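Heme-binding protein A (Haemophilus parasuis 29755, PDB 3TPA) probably binds glutathione as the periplasmic solute-binding protein of a peptide-type ABC importer, although it is named for heme binding. Local coordinates at residues A[294-299]-A[477-482]; A[299-304]-A[373-378]; A[92-97]-A[140-145]. The protein carries 1 engineered substitution. All blocks are in the same frame, centred on the assembly; numbering follows the deposited sequence.

Interaction 1 of 3, residues A[294-299]-A[477-482]; sequences HATDKK and PIIPFA
Lys298 lays its extended aliphatic chain across the strand 478-491, overlapping Ile479, Pro480 and Phe481 on its way to a backbone carbonyl. Its CG sits 3.8 Å from Phe481 CB, while CE comes within 4.1 Å of Ile479 CG2. At the end of the chain Lys298 NZ donates to Pro480 O over 2.9 Å, arriving nearly along the C=O axis with a C=O...N angle of 164°. The three torsions beyond CG are all close to 180°, which carries the amine the full length of the side chain. His293 NE2 is a second hydrogen-bond partner of the amine.

Beside the lysine, Thr296 meets Ile479 obliquely. Thr296 OG1 lies 3.7 Å from Ile479 CD1, and Thr296 CG2 is 4.0 Å from Ile479 CG2. The hydroxyl is hydrogen-bonded to Leu292 O, in the last turn of helix 286-294; toward the methyls of Ile479 it makes only van der Waals contact. Of the Phe481 side chain, CB is the atom that meets Lys298; its ring leads away from the lysine. At Phe481 and Ala482, both facing Ala272, the strand has a classic beta bulge.

The contact thus fastens the first turn of helix 298-306 to the start of strand 478-491 in the mixed sheet. A lysine on a neutral carbonyl forms a charge-dipole bond, and the positive charge would probably polarise the Pro480-Phe481 peptide.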
loop_
_atom_site.group_PDB
_atom_site.type_symbol
_atom_site.label_atom_id
_atom_site.label_comp_id
_atom_site.label_asym_id
_atom_site.label_seq_id
_atom_site.Cartn_x
_atom_site.Cartn_y
_atom_site.Cartn_z
ATOM N N HIS A 294 -11.339 19.512 17.782
ATOM C CA HIS A 294 -12.726 19.531 18.256
ATOM C C HIS A 294 -13.678 20.154 17.247
ATOM O O HIS A 294 -14.854 19.834 17.243
ATOM C CB HIS A 294 -12.869 20.287 19.592
ATOM C CG HIS A 294 -12.518 19.472 20.794
ATOM N ND1 HIS A 294 -13.271 18.393 21.205
ATOM C CD2 HIS A 294 -11.503 19.581 21.679
ATOM C CE1 HIS A 294 -12.727 17.862 22.286
ATOM N NE2 HIS A 294 -11.661 18.572 22.602
ATOM N N ALA A 295 -13.171 21.055 16.409
ATOM C CA ALA A 295 -14.006 21.738 15.427
ATOM C C ALA A 295 -13.906 21.106 14.043
ATOM O O ALA A 295 -14.169 21.760 13.045
ATOM C CB ALA A 295 -13.654 23.215 15.359
ATOM N N THR A 296 -13.497 19.842 13.998
ATOM C CA THR A 296 -13.428 19.084 12.751
ATOM C C THR A 296 -14.543 18.042 12.803
ATOM O O THR A 296 -14.503 17.107 13.604
ATOM C CB THR A 296 -12.029 18.412 12.534
ATOM O OG1 THR A 296 -11.008 19.414 12.528
ATOM C CG2 THR A 296 -11.966 17.663 11.196
ATOM N N ASP A 297 -15.562 18.243 11.967
ATOM C CA ASP A 297 -16.726 17.360 11.914
ATOM C C ASP A 297 -16.383 16.181 11.013
ATOM O O ASP A 297 -16.628 16.229 9.813
ATOM C CB ASP A 297 -17.924 18.119 11.324
ATOM C CG ASP A 297 -19.255 17.428 11.600
ATOM O OD1 ASP A 297 -19.262 16.209 11.842
ATOM O OD2 ASP A 297 -20.305 18.109 11.555
ATOM N N LYS A 298 -15.791 15.134 11.584
ATOM C CA LYS A 298 -15.296 14.017 10.783
ATOM C C LYS A 298 -16.436 13.233 10.121
ATOM O O LYS A 298 -16.323 12.830 8.970
ATOM C CB LYS A 298 -14.424 13.077 11.624
ATOM C CG LYS A 298 -13.211 13.763 12.302
ATOM C CD LYS A 298 -12.386 12.786 13.150
ATOM C CE LYS A 298 -11.330 13.523 13.985
ATOM N NZ LYS A 298 -10.392 12.572 14.664
ATOM N N LYS A 299 -17.520 13.000 10.856
ATOM C CA LYS A 299 -18.662 12.275 10.295
ATOM C C LYS A 299 -19.254 13.016 9.087
ATOM O O LYS A 299 -19.557 12.396 8.075
ATOM C CB LYS A 299 -19.752 12.060 11.344
ATOM C CG LYS A 299 -20.958 11.245 10.848
ATOM C CD LYS A 299 -22.146 11.370 11.810
ATOM C CE LYS A 299 -23.302 10.450 11.420
ATOM N NZ LYS A 299 -23.890 10.757 10.085
ATOM N N PRO A 477 -0.823 16.769 16.321
ATOM C CA PRO A 477 -0.132 17.526 15.255
ATOM C C PRO A 477 -0.817 17.472 13.878
ATOM O O PRO A 477 -0.623 18.362 13.035
ATOM C CB PRO A 477 1.249 16.857 15.189
ATOM C CG PRO A 477 1.057 15.507 15.738
ATOM C CD PRO A 477 -0.019 15.624 16.792
ATOM N N ILE A 478 -1.562 16.401 13.634
ATOM C CA ILE A 478 -2.456 16.325 12.487
ATOM C C ILE A 478 -3.786 15.856 13.035
ATOM O O ILE A 478 -3.854 15.334 14.145
ATOM C CB ILE A 478 -1.991 15.340 11.389
ATOM C CG1 ILE A 478 -2.035 13.884 11.874
ATOM C CG2 ILE A 478 -0.570 15.706 10.852
ATOM C CD1 ILE A 478 -1.685 12.886 10.763
ATOM N N ILE A 479 -4.843 16.059 12.261
ATOM C CA ILE A 479 -6.176 15.626 12.646
ATOM C C ILE A 479 -6.600 14.521 11.692
ATOM O O ILE A 479 -7.045 14.795 10.583
ATOM C CB ILE A 479 -7.165 16.801 12.542
ATOM C CG1 ILE A 479 -6.723 17.964 13.439
ATOM C CG2 ILE A 479 -8.584 16.362 12.895
ATOM C CD1 ILE A 479 -7.355 19.298 13.097
ATOM N N PRO A 480 -6.453 13.256 12.110
ATOM C CA PRO A 480 -6.941 12.158 11.267
ATOM C C PRO A 480 -8.446 12.256 11.114
ATOM O O PRO A 480 -9.119 12.557 12.093
ATOM C CB PRO A 480 -6.596 10.913 12.095
ATOM C CG PRO A 480 -5.398 11.359 12.952
ATOM C CD PRO A 480 -5.816 12.753 13.343
ATOM N N PHE A 481 -8.972 12.026 9.915
ATOM C CA PHE A 481 -10.426 11.949 9.770
ATOM C C PHE A 481 -11.003 10.748 8.997
ATOM O O PHE A 481 -12.153 10.388 9.213
ATOM C CB PHE A 481 -11.012 13.276 9.247
ATOM C CG PHE A 481 -10.546 13.663 7.859
ATOM C CD1 PHE A 481 -11.132 13.099 6.730
ATOM C CD2 PHE A 481 -9.546 14.626 7.688
ATOM C CE1 PHE A 481 -10.717 13.460 5.448
ATOM C CE2 PHE A 481 -9.122 15.005 6.406
ATOM C CZ PHE A 481 -9.711 14.408 5.281
ATOM N N ALA A 482 -10.235 10.125 8.104
ATOM C CA ALA A 482 -10.806 9.022 7.329
ATOM C C ALA A 482 -9.803 7.982 6.871
ATOM O O ALA A 482 -8.615 8.275 6.652
ATOM C CB ALA A 482 -11.554 9.558 6.117
#

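Interaction 2 of 3, residues A[299-304]-A[373-378]; sequences KAIVDA and EIIQAD
Helices 299-304 and 373-378 run nearly antiparallel, their axes 10.3 Å apart at closest approach with 151° between their directions, and the nearest backbone approach pairs Ile301 with Ile374. Ile374 carries most of the contact: its CB points toward the other helix, and its two branches go to different places. Its CD1 reaches Ala304 CB at 3.8 Å and also lies 4.1 Å from Ala300 O, while Ile374 CG2 touches Ile301 CG1 at 4.0 Å. The side chain therefore rests over the strip formed by Ala300, Ile301 and Ala304, where the small side chains of Ala300 and Ala304, one turn apart, let Ile374 come close to the backbone.

Deeper in the interface, Ile301 and Ile375 meet through their terminal methyls. Ile301 CD1 and Ile375 CD1 are 3.4 Å apart, tighter than usual van der Waals contact. Ile375 has a chi2 of 131°, well short of the anti position, and that torsion brings its CD1 up to Ile301; so tight a pair should be read with some caution. Ile301 also packs on Thr371 of helix 368-381 and on Phe481 of strand 478-491, so it links the helix pair to the mixed sheet beneath.

Lys299 and Asp303, one turn apart on the first helix, form a salt bridge of 2.7 Å between Lys299 NZ and Asp303 OD2. Between the helices, by contrast, the side chains meet through carbon atoms alone: the pair is held by dispersion and burial of branched aliphatic groups, with the charged residues of 299-304 kept off the interface.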
loop_
_atom_site.group_PDB
_atom_site.type_symbol
_atom_site.label_atom_id
_atom_site.label_comp_id
_atom_site.label_asym_id
_atom_site.label_seq_id
_atom_site.Cartn_x
_atom_site.Cartn_y
_atom_site.Cartn_z
ATOM N N LYS A 299 -17.520 13.000 10.856
ATOM C CA LYS A 299 -18.662 12.275 10.295
ATOM C C LYS A 299 -19.254 13.016 9.087
ATOM O O LYS A 299 -19.557 12.396 8.075
ATOM C CB LYS A 299 -19.752 12.060 11.344
ATOM C CG LYS A 299 -20.958 11.245 10.848
ATOM C CD LYS A 299 -22.146 11.370 11.810
ATOM C CE LYS A 299 -23.302 10.450 11.420
ATOM N NZ LYS A 299 -23.890 10.757 10.085
ATOM N N ALA A 300 -19.411 14.335 9.206
ATOM C CA ALA A 300 -19.872 15.160 8.078
ATOM C C ALA A 300 -18.942 15.019 6.870
ATOM O O ALA A 300 -19.391 14.857 5.754
ATOM C CB ALA A 300 -19.967 16.643 8.487
ATOM N N ILE A 301 -17.637 15.094 7.109
ATOM C CA ILE A 301 -16.656 14.990 6.027
ATOM C C ILE A 301 -16.757 13.652 5.311
ATOM O O ILE A 301 -16.894 13.591 4.094
ATOM C CB ILE A 301 -15.217 15.182 6.557
ATOM C CG1 ILE A 301 -15.066 16.599 7.093
ATOM C CG2 ILE A 301 -14.180 14.912 5.465
ATOM C CD1 ILE A 301 -13.751 16.857 7.802
ATOM N N VAL A 302 -16.700 12.578 6.079
ATOM C CA VAL A 302 -16.756 11.245 5.500
ATOM C C VAL A 302 -18.060 11.061 4.756
ATOM O O VAL A 302 -18.074 10.556 3.644
ATOM C CB VAL A 302 -16.629 10.156 6.587
ATOM C CG1 VAL A 302 -16.906 8.783 5.999
ATOM C CG2 VAL A 302 -15.246 10.205 7.220
ATOM N N ASP A 303 -19.160 11.489 5.371
ATOM C CA ASP A 303 -20.480 11.387 4.733
ATOM C C ASP A 303 -20.558 12.145 3.418
ATOM O O ASP A 303 -20.980 11.585 2.407
ATOM C CB ASP A 303 -21.577 11.853 5.687
ATOM C CG ASP A 303 -21.954 10.784 6.701
ATOM O OD1 ASP A 303 -21.526 9.625 6.520
ATOM O OD2 ASP A 303 -22.686 11.086 7.662
ATOM N N ALA A 304 -20.156 13.416 3.431
ATOM C CA ALA A 304 -20.180 14.239 2.219
ATOM C C ALA A 304 -19.150 13.842 1.163
ATOM O O ALA A 304 -19.445 13.825 -0.032
ATOM C CB ALA A 304 -19.991 15.697 2.577
ATOM N N GLU A 373 -13.807 22.813 2.470
ATOM C CA GLU A 373 -14.939 23.733 2.620
ATOM C C GLU A 373 -15.699 23.485 3.916
ATOM O O GLU A 373 -16.098 24.423 4.610
ATOM C CB GLU A 373 -15.897 23.613 1.423
ATOM C CG GLU A 373 -15.398 24.303 0.179
ATOM C CD GLU A 373 -16.212 23.959 -1.054
ATOM O OE1 GLU A 373 -17.150 23.139 -0.949
ATOM O OE2 GLU A 373 -15.901 24.502 -2.136
ATOM N N ILE A 374 -15.912 22.216 4.236
ATOM C CA ILE A 374 -16.654 21.851 5.447
ATOM C C ILE A 374 -15.902 22.339 6.673
ATOM O O ILE A 374 -16.463 22.961 7.590
ATOM C CB ILE A 374 -16.847 20.321 5.538
ATOM C CG1 ILE A 374 -17.872 19.860 4.500
ATOM C CG2 ILE A 374 -17.288 19.897 6.948
ATOM C CD1 ILE A 374 -17.841 18.393 4.256
ATOM N N ILE A 375 -14.607 22.075 6.678
ATOM C CA ILE A 375 -13.758 22.502 7.783
ATOM C C ILE A 375 -13.719 24.023 7.896
ATOM O O ILE A 375 -13.870 24.563 8.976
ATOM C CB ILE A 375 -12.346 21.924 7.634
ATOM C CG1 ILE A 375 -12.353 20.470 8.093
ATOM C CG2 ILE A 375 -11.358 22.702 8.458
ATOM C CD1 ILE A 375 -11.706 19.539 7.109
ATOM N N GLN A 376 -13.540 24.706 6.770
ATOM C CA GLN A 376 -13.561 26.168 6.756
ATOM C C GLN A 376 -14.816 26.748 7.444
ATOM O O GLN A 376 -14.714 27.701 8.220
ATOM C CB GLN A 376 -13.460 26.689 5.321
ATOM C CG GLN A 376 -13.621 28.196 5.178
ATOM C CD GLN A 376 -13.611 28.633 3.717
ATOM O OE1 GLN A 376 -14.327 28.076 2.890
ATOM N NE2 GLN A 376 -12.784 29.616 3.393
ATOM N N ALA A 377 -15.983 26.165 7.166
ATOM C CA ALA A 377 -17.258 26.672 7.708
ATOM C C ALA A 377 -17.383 26.489 9.211
ATOM O O ALA A 377 -17.895 27.370 9.910
ATOM C CB ALA A 377 -18.460 26.014 7.005
ATOM N N ASP A 378 -16.938 25.340 9.714
ATOM C CA ASP A 378 -16.955 25.100 11.158
ATOM C C ASP A 378 -15.881 25.923 11.855
ATOM O O ASP A 378 -16.133 26.546 12.887
ATOM C CB ASP A 378 -16.800 23.610 11.478
ATOM C CG ASP A 378 -18.061 22.820 11.166
ATOM O OD1 ASP A 378 -19.154 23.391 11.341
ATOM O OD2 ASP A 378 -17.965 21.645 10.742
#

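Interaction 3 of 3, residues A[92-97]-A[140-145]; sequences LNADDV and YTVKIT
Tyr140 brings its ring back beside the residues that lead into helix 94-105, opening a helix-on-sheet contact in which the N-terminal end of that helix packs against strand 141-146 of a five-stranded antiparallel sheet. Although its CB points away, the ring returns: CG is anti to the carbonyl carbon (chi1 -62°), and CE1 ends 3.4 Å from Leu92 O. That carbonyl oxygen lies at the edge of the ring and near its plane, where the slightly positive aromatic hydrogens would favour it. Tyr140 CE1 is also 4.1 Å from Asn93 CB, which approaches obliquely.

Thr141 turns its side chain from the helix, and its hydroxyl is hydrogen-bonded to Asp138 OD1. It takes part chiefly through its backbone, with Thr141 O 4.1 Å from Ala94 CB.

Val142 points toward the helix and forms the apolar centre. Its CG2 is anti to the carbonyl carbon and fits between two residues of the first turn, 3.7 Å from Ala94 CB and 3.9 Å from Val97 CB. Val142 CG1 also approaches Val97 CG1, the two valines crossing at a slant. Farther along, Ile144 packs within the sheet, on Phe72 and Leu131 of the adjoining strands, and not on the helix.

The helix start is fixed by a capping box. Asn93 OD1 accepts weak bonds from the backbone N of Asp95 and Asp96, while Asp96 reaches back to Asn93 and also forms a salt bridge with Arg90. In the reciprocal bond, Asn93 N donates to Asp96 OD2 over 2.9 Å with an N-H...O angle of 165°, meeting the oxygen on its anti side and 23° out of the carboxylate plane.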
loop_
_atom_site.group_PDB
_atom_site.type_symbol
_atom_site.label_atom_id
_atom_site.label_comp_id
_atom_site.label_asym_id
_atom_site.label_seq_id
_atom_site.Cartn_x
_atom_site.Cartn_y
_atom_site.Cartn_z
ATOM N N LEU A 92 14.225 -23.766 -9.053
ATOM C CA LEU A 92 14.595 -22.549 -8.356
ATOM C C LEU A 92 15.749 -22.804 -7.381
ATOM O O LEU A 92 15.789 -23.838 -6.716
ATOM C CB LEU A 92 13.362 -22.060 -7.601
ATOM C CG LEU A 92 13.279 -20.858 -6.648
ATOM C CD1 LEU A 92 13.765 -21.211 -5.279
ATOM C CD2 LEU A 92 13.959 -19.632 -7.198
ATOM N N ASN A 93 16.697 -21.870 -7.313
ATOM C CA ASN A 93 17.711 -21.901 -6.270
ATOM C C ASN A 93 18.139 -20.490 -5.885
ATOM O O ASN A 93 17.544 -19.508 -6.323
ATOM C CB ASN A 93 18.934 -22.727 -6.692
ATOM C CG ASN A 93 19.698 -22.097 -7.835
ATOM O OD1 ASN A 93 19.573 -20.902 -8.096
ATOM N ND2 ASN A 93 20.501 -22.900 -8.524
ATOM N N ALA A 94 19.178 -20.406 -5.062
ATOM C CA ALA A 94 19.643 -19.142 -4.499
ATOM C C ALA A 94 20.145 -18.181 -5.555
ATOM O O ALA A 94 20.052 -16.963 -5.367
ATOM C CB ALA A 94 20.743 -19.395 -3.449
ATOM N N ASP A 95 20.690 -18.706 -6.652
ATOM C CA ASP A 95 21.127 -17.827 -7.752
ATOM C C ASP A 95 19.974 -16.947 -8.242
ATOM O O ASP A 95 20.167 -15.769 -8.543
ATOM C CB ASP A 95 21.674 -18.628 -8.948
ATOM C CG ASP A 95 23.054 -19.210 -8.693
ATOM O OD1 ASP A 95 23.722 -18.785 -7.725
ATOM O OD2 ASP A 95 23.477 -20.095 -9.467
ATOM N N ASP A 96 18.782 -17.535 -8.347
ATOM C CA ASP A 96 17.609 -16.796 -8.818
ATOM C C ASP A 96 17.216 -15.689 -7.829
ATOM O O ASP A 96 16.882 -14.574 -8.218
ATOM C CB ASP A 96 16.432 -17.743 -9.052
ATOM C CG ASP A 96 16.776 -18.881 -10.000
ATOM O OD1 ASP A 96 17.279 -18.600 -11.110
ATOM O OD2 ASP A 96 16.545 -20.059 -9.633
ATOM N N VAL A 97 17.268 -15.999 -6.541
ATOM C CA VAL A 97 16.968 -14.996 -5.514
ATOM C C VAL A 97 17.979 -13.842 -5.534
ATOM O O VAL A 97 17.609 -12.658 -5.507
ATOM C CB VAL A 97 16.916 -15.639 -4.091
ATOM C CG1 VAL A 97 16.562 -14.589 -3.037
ATOM C CG2 VAL A 97 15.901 -16.785 -4.062
ATOM N N TYR A 140 20.534 -23.705 -1.733
ATOM C CA TYR A 140 19.199 -23.563 -1.157
ATOM C C TYR A 140 19.128 -22.670 0.082
ATOM O O TYR A 140 18.161 -22.727 0.838
ATOM C CB TYR A 140 18.558 -24.941 -0.944
ATOM C CG TYR A 140 18.410 -25.634 -2.287
ATOM C CD1 TYR A 140 17.495 -25.174 -3.231
ATOM C CD2 TYR A 140 19.234 -26.698 -2.641
ATOM C CE1 TYR A 140 17.384 -25.783 -4.473
ATOM C CE2 TYR A 140 19.131 -27.306 -3.877
ATOM C CZ TYR A 140 18.206 -26.848 -4.789
ATOM O OH TYR A 140 18.108 -27.458 -6.026
ATOM N N THR A 141 20.138 -21.825 0.260
ATOM C CA THR A 141 20.210 -20.956 1.432
ATOM C C THR A 141 20.674 -19.548 1.054
ATOM O O THR A 141 21.766 -19.377 0.510
ATOM C CB THR A 141 21.177 -21.541 2.486
ATOM O OG1 THR A 141 20.889 -22.930 2.682
ATOM C CG2 THR A 141 21.059 -20.796 3.840
ATOM N N VAL A 142 19.847 -18.547 1.347
ATOM C CA VAL A 142 20.165 -17.154 1.024
ATOM C C VAL A 142 20.312 -16.336 2.309
ATOM O O VAL A 142 19.421 -16.329 3.147
ATOM C CB VAL A 142 19.068 -16.509 0.158
ATOM C CG1 VAL A 142 19.422 -15.069 -0.172
ATOM C CG2 VAL A 142 18.876 -17.291 -1.112
ATOM N N LYS A 143 21.435 -15.648 2.461
ATOM C CA LYS A 143 21.666 -14.848 3.656
ATOM C C LYS A 143 21.540 -13.362 3.341
ATOM O O LYS A 143 22.246 -12.834 2.487
ATOM C CB LYS A 143 23.042 -15.137 4.261
ATOM C CG LYS A 143 23.284 -14.380 5.566
ATOM C CD LYS A 143 24.773 -14.232 5.889
ATOM C CE LYS A 143 25.426 -15.543 6.281
ATOM N NZ LYS A 143 26.856 -15.318 6.652
ATOM N N ILE A 144 20.610 -12.695 4.011
ATOM C CA ILE A 144 20.439 -11.261 3.810
ATOM C C ILE A 144 20.829 -10.543 5.086
ATOM O O ILE A 144 20.351 -10.879 6.156
ATOM C CB ILE A 144 18.987 -10.879 3.395
ATOM C CG1 ILE A 144 18.608 -11.517 2.049
ATOM C CG2 ILE A 144 18.837 -9.358 3.284
ATOM C CD1 ILE A 144 17.183 -11.195 1.590
ATOM N N THR A 145 21.704 -9.556 4.967
ATOM C CA THR A 145 22.171 -8.797 6.121
ATOM C C THR A 145 21.747 -7.341 6.015
ATOM O O THR A 145 21.868 -6.741 4.944
ATOM C CB THR A 145 23.704 -8.862 6.208
ATOM O OG1 THR A 145 24.111 -10.236 6.270
ATOM C CG2 THR A 145 24.231 -8.108 7.451
#

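Overall arrangement
Following the chain from the N terminus, interaction 3 closes first: a loop of 42 residues separates 92-97 from 140-145, and its closure joins helix 94-105 to the antiparallel sheet. Interaction 1 opens much later, at 294-299, and is completed only at 477-482, near the C-terminal end. Interaction 2 is nested within that long loop and shares Lys299 with it. Their centres lie 9 Å apart, and together they link helices 298-306 and 368-381 to the six-stranded mixed sheet. Interaction 3 is in series with both and sits on the opposite side of the chain's centre, its centre about 47 Å from that of interaction 1.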